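Cyanate lyase C-terminal domain-containing protein (Tetranychus urticae, PDB 5UK3) probably catalyses the bicarbonate-dependent breakdown of cyanate to ammonia and carbon dioxide, as a cyanase assembled from ten copies of the chain. Local coordinates at residues 54-59 against 88-93. Residues are numbered along the deposited sequence; the frame is centred on the assembly and turned at random.
Sequences HGQNCC and GNQNII
Gln56 bridges to Gly88 through its side-chain amide, a worked example of how one glutamine can tie two loops together. CB leaves the backbone pointing toward residues 88-93, and a chi1 of -69° sets CG opposite the carbonyl carbon and on the side of the backbone N. The chain then bends at chi2, which turns the amide so that its carbon, CD, comes to 3.9 Å from Gly88 N. From there the two branches part. OE1 accepts the backbone N-H of Gly88, with 2.9 Å between Gly88 N and Gln56 OE1; the bond is nearly straight at the hydrogen (170°) and lies in the carbonyl plane, on a lone pair of the oxygen. The same OE1 is 3.6 Å from Gly88 CA.

The bond ties the loop after helix 46-53, in the helical N-terminal region related to the helix-turn-helix family, to the connection that leads into the long helix 96-120 of the cyanate lyase C-terminal region. Gly55, with its positive phi, is the first residue after helix 46-53 to leave helical geometry, in a Schellman motif. Replacing Gln56 by an alanine would probably leave the buried N-H of Gly88 without this acceptor and open a gap beside Gln90.

The other branch, NE2, meets the amide of Gln90, which arrives from the opposite direction with its plane turned 30° from that of Gln56. Gln56 NE2 lies against this amide, 3.8 Å from Gln90 CD, with no hydrogen bond between the two side chains. The NE2 of Gln90 is engaged elsewhere, hydrogen-bonded to Ser110 OG of a second subunit, while Lys106 of that subunit also packs against Gln90.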
ATOM      1  N   HIS I  54       6.200  27.807  -8.986  1.00 56.39           N
ATOM      2  CA  HIS I  54       5.519  26.809  -8.168  1.00 58.94           C
ATOM      3  C   HIS I  54       6.422  26.175  -7.087  1.00 61.48           C
ATOM      4  O   HIS I  54       5.923  25.346  -6.323  1.00 66.52           O
ATOM      5  CB  HIS I  54       4.899  25.710  -9.022  1.00 59.82           C
ATOM      6  CG  HIS I  54       3.689  26.140  -9.742  1.00 63.18           C
ATOM      7  ND1 HIS I  54       3.697  27.144 -10.681  1.00 69.22           N
ATOM      8  CD2 HIS I  54       2.420  25.701  -9.678  1.00 68.12           C
ATOM      9  CE1 HIS I  54       2.481  27.318 -11.162  1.00 71.03           C
ATOM     10  NE2 HIS I  54       1.686  26.445 -10.573  1.00 72.10           N
ATOM     11  N   GLY I  55       7.712  26.513  -7.055  1.00 59.53           N
ATOM     12  CA  GLY I  55       8.623  25.997  -6.073  1.00 59.81           C
ATOM     13  C   GLY I  55       9.114  24.585  -6.277  1.00 63.45           C
ATOM     14  O   GLY I  55       9.411  23.876  -5.300  1.00 70.70           O
ATOM     15  N   GLN I  56       9.118  24.117  -7.524  1.00 63.74           N
ATOM     16  CA  GLN I  56       9.695  22.815  -7.880  1.00 62.47           C
ATOM     17  C   GLN I  56      11.028  22.973  -8.589  1.00 61.12           C
ATOM     18  O   GLN I  56      11.600  22.010  -9.041  1.00 61.31           O
ATOM     19  CB  GLN I  56       8.735  22.085  -8.777  1.00 63.82           C
ATOM     20  CG  GLN I  56       7.485  21.640  -8.054  1.00 65.95           C
ATOM     21  CD  GLN I  56       7.785  20.614  -6.979  1.00 69.12           C
ATOM     22  OE1 GLN I  56       8.489  19.617  -7.212  1.00 74.96           O
ATOM     23  NE2 GLN I  56       7.219  20.816  -5.824  1.00 72.76           N
ATOM     24  N   ASN I  57      11.513  24.202  -8.666  1.00 61.87           N
ATOM     25  CA  ASN I  57      12.792  24.519  -9.278  1.00 62.50           C
ATOM     26  C   ASN I  57      13.251  25.894  -8.764  1.00 61.00           C
ATOM     27  O   ASN I  57      12.454  26.610  -8.158  1.00 62.64           O
ATOM     28  CB  ASN I  57      12.658  24.545 -10.789  1.00 64.11           C
ATOM     29  CG  ASN I  57      13.269  23.320 -11.464  1.00 68.22           C
ATOM     30  OD1 ASN I  57      14.287  22.800 -11.016  1.00 72.23           O
ATOM     31  ND2 ASN I  57      12.621  22.835 -12.519  1.00 67.32           N
ATOM     32  N   CYS I  58      14.505  26.254  -8.979  1.00 60.12           N
ATOM     33  CA  CYS I  58      15.013  27.531  -8.499  1.00 62.35           C
ATOM     34  C   CYS I  58      15.821  28.232  -9.576  1.00 64.42           C
ATOM     35  O   CYS I  58      16.186  27.610 -10.564  1.00 66.84           O
ATOM     36  CB  CYS I  58      15.859  27.308  -7.244  1.00 63.71           C
ATOM     37  SG  CYS I  58      17.377  26.392  -7.543  1.00 68.08           S
ATOM     38  N   CYS I  59      16.089  29.528  -9.387  1.00 66.27           N
ATOM     39  CA  CYS I  59      16.902  30.324 -10.326  1.00 67.29           C
ATOM     40  C   CYS I  59      18.006  31.042  -9.595  1.00 65.68           C
ATOM     41  O   CYS I  59      18.052  30.996  -8.388  1.00 66.47           O
ATOM     42  CB  CYS I  59      16.011  31.324 -11.071  1.00 66.90           C
ATOM     43  SG  CYS I  59      15.105  32.420  -9.984  1.00 68.34           S
ATOM     44  N   GLY I  88       9.322  17.233  -5.880  1.00105.65           N
ATOM     45  CA  GLY I  88       8.523  16.092  -6.321  1.00108.79           C
ATOM     46  C   GLY I  88       7.594  15.487  -5.293  1.00115.85           C
ATOM     47  O   GLY I  88       7.338  14.284  -5.326  1.00114.43           O
ATOM     48  N   ASN I  89       7.084  16.321  -4.381  1.00121.82           N
ATOM     49  CA  ASN I  89       6.441  15.834  -3.146  1.00119.04           C
ATOM     50  C   ASN I  89       5.033  16.395  -2.885  1.00116.32           C
ATOM     51  O   ASN I  89       4.558  16.403  -1.774  1.00109.81           O
ATOM     52  CB  ASN I  89       7.378  16.116  -1.971  1.00117.28           C
ATOM     53  CG  ASN I  89       7.143  15.186  -0.815  1.00122.67           C
ATOM     54  OD1 ASN I  89       6.723  14.047  -0.988  1.00126.63           O
ATOM     55  ND2 ASN I  89       7.416  15.664   0.377  1.00128.80           N
ATOM     56  N   GLN I  90       4.374  16.840  -3.951  1.00117.00           N
ATOM     57  CA  GLN I  90       3.022  17.394  -3.888  1.00113.77           C
ATOM     58  C   GLN I  90       2.140  16.239  -4.365  1.00114.75           C
ATOM     59  O   GLN I  90       2.364  15.693  -5.435  1.00116.53           O
ATOM     60  CB  GLN I  90       2.879  18.696  -4.740  1.00108.36           C
ATOM     61  CG  GLN I  90       3.754  18.797  -6.007  1.00104.80           C
ATOM     62  CD  GLN I  90       3.615  20.096  -6.859  1.00 98.12           C
ATOM     63  OE1 GLN I  90       3.415  21.169  -6.306  1.00100.22           O
ATOM     64  NE2 GLN I  90       3.565  19.972  -8.173  1.00 94.69           N
ATOM     65  N   ASN I  91       1.171  15.846  -3.559  1.00117.50           N
ATOM     66  CA  ASN I  91       0.359  14.668  -3.843  1.00126.28           C
ATOM     67  C   ASN I  91      -0.807  15.005  -4.793  1.00127.96           C
ATOM     68  O   ASN I  91      -1.945  15.237  -4.384  1.00127.32           O
ATOM     69  CB  ASN I  91      -0.125  14.080  -2.505  1.00131.85           C
ATOM     70  CG  ASN I  91      -0.776  12.726  -2.625  1.00135.60           C
ATOM     71  OD1 ASN I  91      -1.891  12.491  -2.095  1.00138.81           O
ATOM     72  ND2 ASN I  91      -0.080  11.813  -3.263  1.00136.20           N
ATOM     73  N   ILE I  92      -0.486  14.995  -6.077  1.00129.75           N
ATOM     74  CA  ILE I  92      -1.359  15.470  -7.138  1.00128.84           C
ATOM     75  C   ILE I  92      -1.767  14.307  -8.053  1.00124.86           C
ATOM     76  O   ILE I  92      -2.337  14.523  -9.108  1.00124.02           O
ATOM     77  CB  ILE I  92      -0.599  16.645  -7.848  1.00133.97           C
ATOM     78  CG1 ILE I  92      -0.338  17.781  -6.837  1.00139.58           C
ATOM     79  CG2 ILE I  92      -1.336  17.260  -9.023  1.00133.29           C
ATOM     80  CD1 ILE I  92      -1.554  18.264  -6.045  1.00140.53           C
ATOM     81  N   ILE I  93      -1.505  13.074  -7.623  1.00124.76           N
ATOM     82  CA  ILE I  93      -1.676  11.875  -8.468  1.00132.23           C
ATOM     83  C   ILE I  93      -3.127  11.716  -8.902  1.00129.52           C
ATOM     84  O   ILE I  93      -3.401  11.313 -10.015  1.00123.39           O
ATOM     85  CB  ILE I  93      -1.227  10.578  -7.732  1.00142.39           C
ATOM     86  CG1 ILE I  93       0.279  10.624  -7.379  1.00145.27           C
ATOM     87  CG2 ILE I  93      -1.488   9.329  -8.582  1.00143.83           C
ATOM     88  CD1 ILE I  93       0.665   9.792  -6.165  1.00147.67           C
TER